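Local coordinates for protein prolyl 4-hydroxylase (Paramecium bursaria Chlorella virus 1, PDB 5C5T) that probably catalyses the iron- and 2-oxoglutarate-dependent hydroxylation of proline residues in collagen-like polypeptides, at residues G31-K36 with K113-K118; H137-D142 with R199-E204; D151-T156 with N221-A226; I189-A194 with K203-A208. All coordinates share one frame; numbering follows the deposited sequence.

Contact 1 (G31-K36 with K113-K118). With MN (manganese (II) ion), chain E.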
# COMPACT_ATOMS: atom_id res chain seq x y z
N GLY A 31 19.56 0.90 10.56
CA GLY A 31 18.39 0.04 10.65
C GLY A 31 17.10 0.75 10.33
O GLY A 31 17.04 1.99 10.29
N VAL A 32 16.04 -0.02 10.12
CA VAL A 32 14.74 0.56 9.81
C VAL A 32 14.26 1.46 10.97
O VAL A 32 14.58 1.23 12.15
CB VAL A 32 13.70 -0.56 9.44
CG1 VAL A 32 13.26 -1.44 10.64
CG2 VAL A 32 12.52 0.01 8.75
N CYS A 33 13.47 2.48 10.61
CA CYS A 33 12.95 3.45 11.58
C CYS A 33 12.31 2.84 12.84
O CYS A 33 11.27 2.20 12.73
CB CYS A 33 11.92 4.33 10.89
SG CYS A 33 11.36 5.70 11.92
N ASP A 34 12.94 3.03 14.00
CA ASP A 34 12.50 2.44 15.28
C ASP A 34 12.28 0.92 15.29
O ASP A 34 11.58 0.38 16.16
CB ASP A 34 11.22 3.10 15.72
CG ASP A 34 11.37 4.58 15.92
OD1 ASP A 34 12.48 5.00 16.30
OD2 ASP A 34 10.37 5.27 15.68
N GLY A 35 12.92 0.21 14.37
CA GLY A 35 12.73 -1.22 14.20
C GLY A 35 11.36 -1.69 13.73
O GLY A 35 11.08 -2.89 13.69
N LYS A 36 10.51 -0.76 13.32
CA LYS A 36 9.14 -1.07 12.95
C LYS A 36 8.99 -1.20 11.43
O LYS A 36 8.70 -0.23 10.71
CB LYS A 36 8.20 0.01 13.50
CG LYS A 36 8.22 0.16 15.05
CD LYS A 36 7.28 1.23 15.52
CE LYS A 36 7.23 1.39 17.05
NZ LYS A 36 6.34 2.54 17.44
N LYS A 113 10.06 12.11 11.89
CA LYS A 113 10.97 13.09 11.29
C LYS A 113 12.43 12.68 11.46
O LYS A 113 13.29 13.07 10.67
CB LYS A 113 10.76 14.51 11.84
CG LYS A 113 9.88 14.66 13.05
CD LYS A 113 10.66 14.48 14.31
CE LYS A 113 9.96 13.57 15.28
NZ LYS A 113 10.65 12.25 15.22
N HIS A 114 12.74 11.87 12.47
CA HIS A 114 14.14 11.49 12.64
C HIS A 114 14.55 10.35 11.68
O HIS A 114 15.73 10.00 11.59
CB HIS A 114 14.42 11.10 14.09
CG HIS A 114 13.85 9.77 14.49
ND1 HIS A 114 14.59 8.61 14.44
CD2 HIS A 114 12.63 9.43 14.97
CE1 HIS A 114 13.85 7.61 14.88
NE2 HIS A 114 12.66 8.08 15.20
N CYS A 115 13.59 9.83 10.93
CA CYS A 115 13.83 8.78 9.96
C CYS A 115 13.68 9.25 8.51
O CYS A 115 14.30 8.69 7.60
CB CYS A 115 12.86 7.65 10.20
SG CYS A 115 13.00 6.95 11.87
N ILE A 116 12.84 10.25 8.27
CA ILE A 116 12.61 10.67 6.89
C ILE A 116 12.45 12.18 6.86
O ILE A 116 11.72 12.76 7.67
CB ILE A 116 11.42 9.91 6.22
CG1 ILE A 116 11.24 10.28 4.74
CG2 ILE A 116 10.09 10.13 6.96
CD1 ILE A 116 10.21 9.41 4.01
N ASP A 117 13.18 12.78 5.93
CA ASP A 117 13.17 14.23 5.71
C ASP A 117 12.24 14.55 4.55
O ASP A 117 11.04 14.48 4.70
CB ASP A 117 14.61 14.74 5.44
CG ASP A 117 15.06 15.76 6.44
OD1 ASP A 117 14.28 16.72 6.66
OD2 ASP A 117 16.16 15.60 7.01
N LYS A 118 12.78 14.85 3.39
CA LYS A 118 11.96 15.25 2.25
C LYS A 118 11.39 14.02 1.56
O LYS A 118 12.09 13.02 1.41
CB LYS A 118 12.79 16.06 1.25
CG LYS A 118 13.22 17.44 1.75
CD LYS A 118 13.94 18.22 0.65
CE LYS A 118 14.07 19.70 1.02
NZ LYS A 118 15.11 19.93 2.08
MN MN E . 11.16 7.25 16.25
O HOH W 1 10.41 9.06 17.50
O HOH W 2 9.49 7.95 15.29

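Contact 2 (H137-D142 with R199-E204). With ZN (zinc ion), chain D; AKG (2-oxoglutaric acid), chain C.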
# COMPACT_ATOMS: atom_id res chain seq x y z
N HIS A 137 4.98 -12.41 -4.81
CA HIS A 137 5.88 -11.63 -3.94
C HIS A 137 6.88 -10.76 -4.70
O HIS A 137 7.44 -11.13 -5.71
CB HIS A 137 6.61 -12.53 -2.92
CG HIS A 137 7.41 -13.65 -3.50
ND1 HIS A 137 8.63 -13.47 -4.13
CD2 HIS A 137 7.18 -14.98 -3.50
CE1 HIS A 137 9.11 -14.64 -4.50
NE2 HIS A 137 8.26 -15.58 -4.11
N HIS A 138 7.06 -9.57 -4.16
CA HIS A 138 7.88 -8.56 -4.80
C HIS A 138 8.30 -7.53 -3.75
O HIS A 138 7.82 -7.53 -2.60
CB HIS A 138 7.09 -7.89 -5.92
CG HIS A 138 5.86 -7.22 -5.43
ND1 HIS A 138 4.69 -7.89 -5.13
CD2 HIS A 138 5.63 -5.92 -5.15
CE1 HIS A 138 3.82 -7.03 -4.64
NE2 HIS A 138 4.36 -5.83 -4.63
N TYR A 139 9.18 -6.63 -4.16
CA TYR A 139 9.43 -5.37 -3.43
C TYR A 139 8.77 -4.19 -4.15
O TYR A 139 8.62 -4.20 -5.36
CB TYR A 139 10.92 -5.09 -3.32
CG TYR A 139 11.74 -6.29 -2.90
CD1 TYR A 139 11.78 -6.70 -1.57
CD2 TYR A 139 12.52 -6.99 -3.82
CE1 TYR A 139 12.54 -7.72 -1.18
CE2 TYR A 139 13.28 -8.07 -3.42
CZ TYR A 139 13.28 -8.42 -2.09
OH TYR A 139 14.03 -9.47 -1.63
N ASP A 140 8.42 -3.14 -3.42
CA ASP A 140 7.75 -1.99 -4.04
C ASP A 140 8.75 -0.96 -4.61
O ASP A 140 8.34 0.02 -5.21
CB ASP A 140 6.80 -1.31 -3.05
CG ASP A 140 5.44 -2.02 -2.92
OD1 ASP A 140 5.20 -3.01 -3.65
OD2 ASP A 140 4.60 -1.56 -2.10
N GLY A 141 10.03 -1.22 -4.46
CA GLY A 141 11.04 -0.36 -5.04
C GLY A 141 11.99 -1.16 -5.91
O GLY A 141 11.87 -2.38 -6.04
N ASP A 142 12.95 -0.45 -6.47
CA ASP A 142 14.00 -0.98 -7.32
C ASP A 142 15.16 -1.60 -6.53
O ASP A 142 15.81 -0.94 -5.70
CB ASP A 142 14.50 0.16 -8.20
CG ASP A 142 13.79 0.24 -9.53
OD1 ASP A 142 12.54 0.10 -9.57
OD2 ASP A 142 14.51 0.45 -10.53
N ARG A 199 18.75 4.94 -0.17
CA ARG A 199 17.71 4.43 -1.08
C ARG A 199 17.85 2.92 -1.46
O ARG A 199 17.17 2.46 -2.37
CB ARG A 199 17.63 5.33 -2.33
CG ARG A 199 17.39 6.81 -1.94
CD ARG A 199 17.30 7.74 -3.16
NE ARG A 199 18.30 7.43 -4.19
CZ ARG A 199 19.57 7.84 -4.15
NH1 ARG A 199 20.00 8.57 -3.13
NH2 ARG A 199 20.40 7.51 -5.14
N LYS A 200 18.63 2.16 -0.71
CA LYS A 200 18.66 0.70 -0.86
C LYS A 200 17.42 0.06 -0.22
O LYS A 200 16.96 0.53 0.80
CB LYS A 200 19.92 0.08 -0.24
CG LYS A 200 21.20 0.49 -0.96
CD LYS A 200 22.39 -0.20 -0.34
CE LYS A 200 23.68 0.29 -0.96
NZ LYS A 200 24.87 -0.24 -0.25
N LEU A 201 16.93 -1.03 -0.80
CA LEU A 201 15.76 -1.71 -0.27
C LEU A 201 15.96 -2.33 1.13
O LEU A 201 17.04 -2.87 1.45
CB LEU A 201 15.34 -2.85 -1.19
CG LEU A 201 14.84 -2.51 -2.60
CD1 LEU A 201 14.46 -3.85 -3.29
CD2 LEU A 201 13.71 -1.57 -2.61
N TYR A 202 14.91 -2.29 1.93
CA TYR A 202 14.78 -3.21 3.07
C TYR A 202 14.21 -4.50 2.50
O TYR A 202 13.01 -4.55 2.26
CB TYR A 202 13.85 -2.65 4.16
CG TYR A 202 14.29 -1.36 4.78
CD1 TYR A 202 15.36 -1.32 5.66
CD2 TYR A 202 13.64 -0.17 4.50
CE1 TYR A 202 15.77 -0.13 6.23
CE2 TYR A 202 14.02 1.01 5.07
CZ TYR A 202 15.09 1.04 5.94
OH TYR A 202 15.48 2.27 6.49
N LYS A 203 15.02 -5.53 2.27
CA LYS A 203 14.46 -6.75 1.71
C LYS A 203 13.58 -7.53 2.72
O LYS A 203 12.82 -8.42 2.32
CB LYS A 203 15.57 -7.65 1.15
CG LYS A 203 16.18 -7.05 -0.12
CD LYS A 203 17.28 -7.92 -0.63
CE LYS A 203 18.26 -7.16 -1.51
NZ LYS A 203 19.51 -7.97 -1.74
N GLU A 204 13.61 -7.12 3.99
CA GLU A 204 12.65 -7.64 4.99
C GLU A 204 11.16 -7.44 4.64
O GLU A 204 10.30 -8.10 5.17
CB GLU A 204 12.92 -6.99 6.35
CG GLU A 204 14.28 -7.37 6.95
CD GLU A 204 15.44 -6.49 6.51
OE1 GLU A 204 15.29 -5.63 5.61
OE2 GLU A 204 16.54 -6.70 7.07
ZN ZN D . 3.66 -4.29 -3.39
C1 AKG C . 1.02 -3.67 -4.21
O1 AKG C . 0.04 -3.21 -4.87
O2 AKG C . 2.18 -3.26 -4.49
C2 AKG C . 0.80 -4.77 -3.21
O5 AKG C . 1.77 -5.37 -2.83
C3 AKG C . -0.62 -5.09 -2.72
C4 AKG C . -0.62 -6.14 -1.64
C5 AKG C . -1.99 -6.74 -1.43
O3 AKG C . -2.84 -6.73 -2.36
O4 AKG C . -2.27 -7.23 -0.29

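Contact 3 (D151-T156 with N221-A226). With AKG (2-oxoglutaric acid), chain C.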
# COMPACT_ATOMS: atom_id res chain seq x y z
N ASP A 151 14.42 8.83 -7.28
CA ASP A 151 13.03 8.93 -6.85
C ASP A 151 12.52 7.58 -6.35
O ASP A 151 11.32 7.24 -6.49
CB ASP A 151 12.17 9.40 -7.99
CG ASP A 151 12.21 8.45 -9.19
OD1 ASP A 151 13.11 7.58 -9.23
OD2 ASP A 151 11.34 8.58 -10.09
N GLN A 152 13.44 6.81 -5.75
CA GLN A 152 13.11 5.51 -5.19
C GLN A 152 11.90 5.59 -4.27
O GLN A 152 11.82 6.51 -3.45
CB GLN A 152 14.30 5.01 -4.39
CG GLN A 152 14.12 3.68 -3.66
CD GLN A 152 14.18 2.45 -4.61
OE1 GLN A 152 13.37 2.31 -5.51
NE2 GLN A 152 15.17 1.61 -4.42
N ARG A 153 10.99 4.62 -4.37
CA ARG A 153 9.92 4.48 -3.37
C ARG A 153 10.52 4.14 -1.99
O ARG A 153 11.29 3.19 -1.85
CB ARG A 153 8.92 3.42 -3.78
CG ARG A 153 7.97 3.83 -4.90
CD ARG A 153 6.99 2.76 -5.22
NE ARG A 153 6.12 3.14 -6.32
CZ ARG A 153 5.49 2.27 -7.10
NH1 ARG A 153 5.68 0.97 -6.89
NH2 ARG A 153 4.69 2.70 -8.08
N LEU A 154 10.23 4.97 -1.00
CA LEU A 154 10.75 4.74 0.36
C LEU A 154 9.80 3.99 1.28
O LEU A 154 10.26 3.32 2.21
CB LEU A 154 11.12 6.06 0.98
CG LEU A 154 12.13 6.91 0.21
CD1 LEU A 154 12.32 8.20 0.92
CD2 LEU A 154 13.45 6.24 0.10
N ALA A 155 8.51 4.12 1.04
CA ALA A 155 7.52 3.53 1.91
C ALA A 155 6.19 3.42 1.20
O ALA A 155 5.94 4.06 0.14
CB ALA A 155 7.40 4.36 3.22
N THR A 156 5.33 2.60 1.77
CA THR A 156 3.98 2.34 1.29
C THR A 156 2.95 2.49 2.39
O THR A 156 3.13 1.93 3.45
CB THR A 156 3.84 0.90 0.73
OG1 THR A 156 4.86 0.61 -0.26
CG2 THR A 156 2.45 0.62 0.15
N ASN A 221 -3.34 2.28 -2.70
CA ASN A 221 -1.89 2.38 -2.46
C ASN A 221 -1.41 3.79 -2.54
O ASN A 221 -1.52 4.45 -3.59
CB ASN A 221 -1.09 1.56 -3.50
CG ASN A 221 -1.14 0.09 -3.25
OD1 ASN A 221 -0.83 -0.37 -2.18
ND2 ASN A 221 -1.49 -0.67 -4.29
N GLN A 222 -0.88 4.27 -1.43
CA GLN A 222 -0.17 5.59 -1.37
C GLN A 222 1.33 5.33 -1.24
O GLN A 222 1.80 4.97 -0.18
CB GLN A 222 -0.68 6.44 -0.22
CG GLN A 222 0.09 7.75 -0.06
CD GLN A 222 -0.05 8.69 -1.26
OE1 GLN A 222 -1.03 9.41 -1.38
NE2 GLN A 222 0.90 8.61 -2.18
N TRP A 223 2.07 5.50 -2.32
CA TRP A 223 3.52 5.34 -2.28
C TRP A 223 4.17 6.70 -1.96
O TRP A 223 3.69 7.75 -2.34
CB TRP A 223 4.07 4.69 -3.59
CG TRP A 223 3.74 3.21 -3.69
CD1 TRP A 223 4.23 2.23 -2.87
CD2 TRP A 223 2.86 2.55 -4.63
NE1 TRP A 223 3.70 1.01 -3.24
CE2 TRP A 223 2.86 1.18 -4.31
CE3 TRP A 223 2.06 2.99 -5.69
CZ2 TRP A 223 2.08 0.23 -5.01
CZ3 TRP A 223 1.30 2.05 -6.40
CH2 TRP A 223 1.30 0.67 -6.05
N ILE A 224 5.28 6.61 -1.24
CA ILE A 224 6.11 7.69 -0.72
C ILE A 224 7.48 7.58 -1.40
O ILE A 224 8.16 6.54 -1.29
CB ILE A 224 6.18 7.57 0.82
CG1 ILE A 224 4.75 7.60 1.38
CG2 ILE A 224 7.05 8.72 1.46
CD1 ILE A 224 4.54 6.82 2.64
N ARG A 225 7.84 8.61 -2.13
CA ARG A 225 9.06 8.65 -2.92
C ARG A 225 10.15 9.63 -2.46
O ARG A 225 9.87 10.72 -1.97
CB ARG A 225 8.73 9.02 -4.36
CG ARG A 225 8.08 7.89 -5.10
CD ARG A 225 8.17 8.14 -6.55
NE ARG A 225 7.44 7.15 -7.30
CZ ARG A 225 7.98 6.24 -8.11
NH1 ARG A 225 9.29 6.14 -8.26
NH2 ARG A 225 7.18 5.41 -8.76
N ALA A 226 11.39 9.21 -2.61
CA ALA A 226 12.53 10.11 -2.45
C ALA A 226 12.46 11.28 -3.46
O ALA A 226 11.85 11.16 -4.53
CB ALA A 226 13.86 9.32 -2.62
C1 AKG C . 1.02 -3.67 -4.21
O1 AKG C . 0.04 -3.21 -4.87
O2 AKG C . 2.18 -3.26 -4.49
C2 AKG C . 0.80 -4.77 -3.21
O5 AKG C . 1.77 -5.37 -2.83
C3 AKG C . -0.62 -5.09 -2.72
C4 AKG C . -0.62 -6.14 -1.64
C5 AKG C . -1.99 -6.74 -1.43
O3 AKG C . -2.84 -6.73 -2.36
O4 AKG C . -2.27 -7.23 -0.29
O HOH W 3 11.92 4.71 -8.98

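Contact 4 (I189-A194 with K203-A208). With ZN (zinc ion), chain D; AKG (2-oxoglutaric acid), chain C.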
# COMPACT_ATOMS: atom_id res chain seq x y z
N ILE A 189 -2.15 -0.52 6.32
CA ILE A 189 -0.86 -1.09 6.64
C ILE A 189 0.17 -0.15 6.05
O ILE A 189 0.15 0.12 4.85
CB ILE A 189 -0.62 -2.51 6.08
CG1 ILE A 189 -1.65 -3.52 6.58
CG2 ILE A 189 0.74 -2.98 6.47
CD1 ILE A 189 -1.62 -3.79 8.08
N PHE A 190 1.03 0.36 6.91
CA PHE A 190 2.23 1.13 6.51
C PHE A 190 3.48 0.22 6.54
O PHE A 190 3.71 -0.51 7.52
CB PHE A 190 2.44 2.33 7.44
CG PHE A 190 3.70 3.08 7.17
CD1 PHE A 190 3.72 4.08 6.21
CD2 PHE A 190 4.87 2.76 7.82
CE1 PHE A 190 4.89 4.79 5.95
CE2 PHE A 190 6.06 3.45 7.55
CZ PHE A 190 6.06 4.45 6.61
N PHE A 191 4.33 0.24 5.50
CA PHE A 191 5.59 -0.44 5.64
C PHE A 191 6.71 0.27 4.91
O PHE A 191 6.52 0.90 3.87
CB PHE A 191 5.50 -1.93 5.16
CG PHE A 191 5.02 -2.12 3.73
CD1 PHE A 191 3.67 -2.25 3.44
CD2 PHE A 191 5.93 -2.24 2.64
CE1 PHE A 191 3.23 -2.48 2.14
CE2 PHE A 191 5.49 -2.43 1.36
CZ PHE A 191 4.14 -2.59 1.11
N TRP A 192 7.90 0.10 5.46
CA TRP A 192 9.10 0.69 4.86
C TRP A 192 9.56 -0.13 3.66
O TRP A 192 9.52 -1.35 3.68
CB TRP A 192 10.24 0.79 5.90
CG TRP A 192 9.98 1.84 6.90
CD1 TRP A 192 9.45 1.66 8.13
CD2 TRP A 192 10.21 3.25 6.75
NE1 TRP A 192 9.33 2.88 8.77
CE2 TRP A 192 9.81 3.87 7.95
CE3 TRP A 192 10.74 4.05 5.72
CZ2 TRP A 192 9.90 5.26 8.15
CZ3 TRP A 192 10.85 5.43 5.93
CH2 TRP A 192 10.43 6.01 7.13
N VAL A 193 9.93 0.57 2.60
CA VAL A 193 10.39 -0.06 1.34
C VAL A 193 11.91 0.13 1.14
O VAL A 193 12.62 -0.80 0.73
CB VAL A 193 9.59 0.52 0.14
CG1 VAL A 193 10.15 -0.03 -1.23
CG2 VAL A 193 8.13 0.15 0.22
N ALA A 194 12.41 1.32 1.42
CA ALA A 194 13.83 1.62 1.23
C ALA A 194 14.33 2.65 2.24
O ALA A 194 13.56 3.38 2.86
CB ALA A 194 14.11 2.11 -0.23
N LYS A 203 15.02 -5.53 2.27
CA LYS A 203 14.46 -6.75 1.71
C LYS A 203 13.58 -7.53 2.72
O LYS A 203 12.82 -8.42 2.32
CB LYS A 203 15.57 -7.65 1.15
CG LYS A 203 16.18 -7.05 -0.12
CD LYS A 203 17.28 -7.92 -0.63
CE LYS A 203 18.26 -7.16 -1.51
NZ LYS A 203 19.51 -7.97 -1.74
N GLU A 204 13.61 -7.12 3.99
CA GLU A 204 12.65 -7.64 4.99
C GLU A 204 11.16 -7.44 4.64
O GLU A 204 10.30 -8.10 5.17
CB GLU A 204 12.92 -6.99 6.35
CG GLU A 204 14.28 -7.37 6.95
CD GLU A 204 15.44 -6.49 6.51
OE1 GLU A 204 15.29 -5.63 5.61
OE2 GLU A 204 16.54 -6.70 7.07
N THR A 205 10.85 -6.49 3.78
CA THR A 205 9.44 -6.22 3.45
C THR A 205 9.07 -6.66 2.07
O THR A 205 8.12 -6.15 1.50
CB THR A 205 9.11 -4.72 3.63
OG1 THR A 205 10.01 -3.92 2.85
CG2 THR A 205 9.23 -4.33 5.07
N LEU A 206 9.76 -7.72 1.60
CA LEU A 206 9.20 -8.59 0.54
C LEU A 206 7.75 -8.90 0.91
O LEU A 206 7.45 -9.27 2.01
CB LEU A 206 10.01 -9.88 0.43
CG LEU A 206 9.60 -10.96 -0.57
CD1 LEU A 206 9.91 -10.44 -1.97
CD2 LEU A 206 10.34 -12.28 -0.28
N HIS A 207 6.85 -8.68 -0.02
CA HIS A 207 5.43 -8.93 0.30
C HIS A 207 4.63 -9.39 -0.93
O HIS A 207 5.09 -9.26 -2.08
CB HIS A 207 4.82 -7.65 0.93
CG HIS A 207 4.81 -6.49 -0.01
ND1 HIS A 207 5.96 -5.80 -0.32
CD2 HIS A 207 3.84 -5.98 -0.80
CE1 HIS A 207 5.68 -4.86 -1.21
NE2 HIS A 207 4.41 -4.98 -1.55
N ALA A 208 3.43 -9.90 -0.66
CA ALA A 208 2.55 -10.41 -1.69
C ALA A 208 1.11 -10.19 -1.30
O ALA A 208 0.80 -10.06 -0.12
CB ALA A 208 2.79 -11.89 -1.90
ZN ZN D . 3.66 -4.29 -3.39
C1 AKG C . 1.02 -3.67 -4.21
O1 AKG C . 0.04 -3.21 -4.87
O2 AKG C . 2.18 -3.26 -4.49
C2 AKG C . 0.80 -4.77 -3.21
O5 AKG C . 1.77 -5.37 -2.83
C3 AKG C . -0.62 -5.09 -2.72
C4 AKG C . -0.62 -6.14 -1.64
C5 AKG C . -1.99 -6.74 -1.43
O3 AKG C . -2.84 -6.73 -2.36
O4 AKG C . -2.27 -7.23 -0.29

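Contact 1 (G31-K36 with K113-K118)
C33 swings its SG opposite the backbone N (chi1 -173°), whereas C115 turns its SG opposite the carbonyl carbon (chi1 -58°), and these settings bring the sulfurs together in a disulfide bridge. The bond, C33 SG to C115 SG, measures 2.1 Å, and its torsion of 75° is that of a right-handed disulfide. It ties the loop ahead of strand 38-41 to the loop between helix 96-109 and strand 120-129, and C33 also rests on W192 of strand 188-192.

Next to the bridge the same loops share a surface manganese site. H114 offers NE2 to the metal at 2.0 Å. The D34 carboxylate is a lopsided chelate, with OD2 at 2.2 Å and OD1 at a longer 2.6 Å from the manganese, and two waters also bind. Its plane is moderately inclined to the imidazole, yet the acid lies at the ring's rim, with D34 OD1 3.3 Å from H114 CE1. No hydrogen bond joins the two segments, leaving bridge and metal as the links. Over one face of the imidazole, displaced toward its rim, C115 SG stands 3.2 Å above the H114 ring plane.

Contact 2 (H137-D142 with R199-E204)
L201 meets the ring of Y139 at a slant, its CD1 methyl 3.7 Å from Y139 CG and equally near CD2. On the far part of the ring K203 runs across: its CG is 3.6 Å from Y139 OH, while its extended chain carries the amine away. The backbone of K203 takes the ring edge, with K203 O in the ring plane and 3.6 Å from Y139 CE1. The second branch of L201 turns to the main chain, where CD2 lies 3.7 Å from G141 C, and CG sits beside D142 O. Placing CG opposite the carbonyl carbon (chi1 -65°) lets the two methyls of L201 divide between the tyrosine and the turn at G141.

The segment gripped in this way carries the HxD part of a two-histidine, one-carboxylate facial triad. H138 NE2 is 2.1 Å and D140 OD1 2.0 Å from zinc, H207 is the third protein ligand, and 2-oxoglutarate chelates the metal through O2 and O5. The side chain of Y139, between the two ligands in sequence, leaves the metal and reaches 199-204 instead. No hydrogen bond crosses between the segments. Their mutual hold therefore depends on apolar and van der Waals contact, while the polar ends of H138 and D140 are turned to the metal, so the contact probably bears on the zinc only indirectly.

Contact 3 (D151-T156 with N221-A226)
R225 NH1 donates to D151 O at 2.9 Å, the acceptor lying close to the guanidinium plane; the D151 carboxylate adds only a long salt bridge from well outside that plane. Along the main chains A226 N gives an almost straight bond to Q152 O (2.9 Å, 174°), I224 N one to A155 O (3.0 Å), and L154 N one to I224 O. A155 N also turns to I224 O, though weakly. With L154 and A155 both opposed to I224, the register slips by one residue: a classic beta bulge. The strands, 148° apart in direction, are antiparallel neighbours in the larger sheet of the double-stranded beta-helix.

R153, extended from CG to NE, lays its guanidinium flat on W223, with planes 9° apart and R153 CZ 3.9 Å from the six-membered ring's centroid. N221 CB covers the opposite face. R153 NE and R225 NH2 approach to 3.5 Å, but E122 forms salt bridges to both arginines. Across the sheet A155 CB packs on I224 CD1 at 3.8 Å.

T156 OG1 and W223 NE1 both hydrogen-bond to OD2 of the zinc ligand D140. N221 ND2 bonds to Q125 OE1 and, weakly, to 2-oxoglutarate O1 (3.0 Å). This is consistent with a second-shell role: the strand pair probably helps orient the metal-binding carboxylate, and the cation-pi stack would help hold the indole bordering the cosubstrate.

Contact 4 (I189-A194 with K203-A208)
The distal histidine of the two-histidine, one-carboxylate facial triad, H207, is held here against strand 188-192. Its NE2 binds zinc at 2.1 Å, and the ring is met from above by F191, whose edge is turned to the imidazole face. The two centroids are 4.6 Å apart with planes at 56°, and F191 CE2 comes within 3.5 Å of H207 CE1. On F191, chi1 of 56° sets CG between the backbone N and the carbonyl carbon, directing the phenyl off the strand and over the histidine. The contact thus joins the two sheets of the double-stranded beta-helix: 188-192 belongs to the larger one and 207-209 to the smaller. F191 also meets F174 edge-to-face and touches D140 and T156, so it sits among the residues around the metal.

The imidazole is fixed in rotation from its other nitrogen. H207 ND1 donates to T205 O at 2.8 Å, with an N-H...O angle of 154° and the oxygen near the ring plane, which leaves NE2 to point at the metal. T205 itself reaches across to the strand: its OG1 is 2.7 Å from W192 O, although Y202 O competes for the same hydroxyl proton. The T205 CG2 methyl crowds the same carbonyl, and T205 CB lies 4.2 Å from F191 CD2.

Contacts 2, 3 and 4 surround one active site. Contacts 2 and 4, with centres about 7 Å apart, share K203 and E204 and between them supply all three protein ligands of the zinc; H138 N is 2.9 Å from H207 O where their strands pair. Contact 3 reaches that site from the larger sheet, T156 OG1 lying 2.9 Å from D140 OD2, and it is tied to contact 4 through L154 O and V193 N, 2.8 Å apart. Contact 1 has a metal site of its own, its centre about 14 Å from those of contacts 3 and 4. W192 of contact 4 packs on it, CZ2 3.5 Å from C33 CB, and I116 CD1 meets L154 CD1 of contact 3 at 3.9 Å.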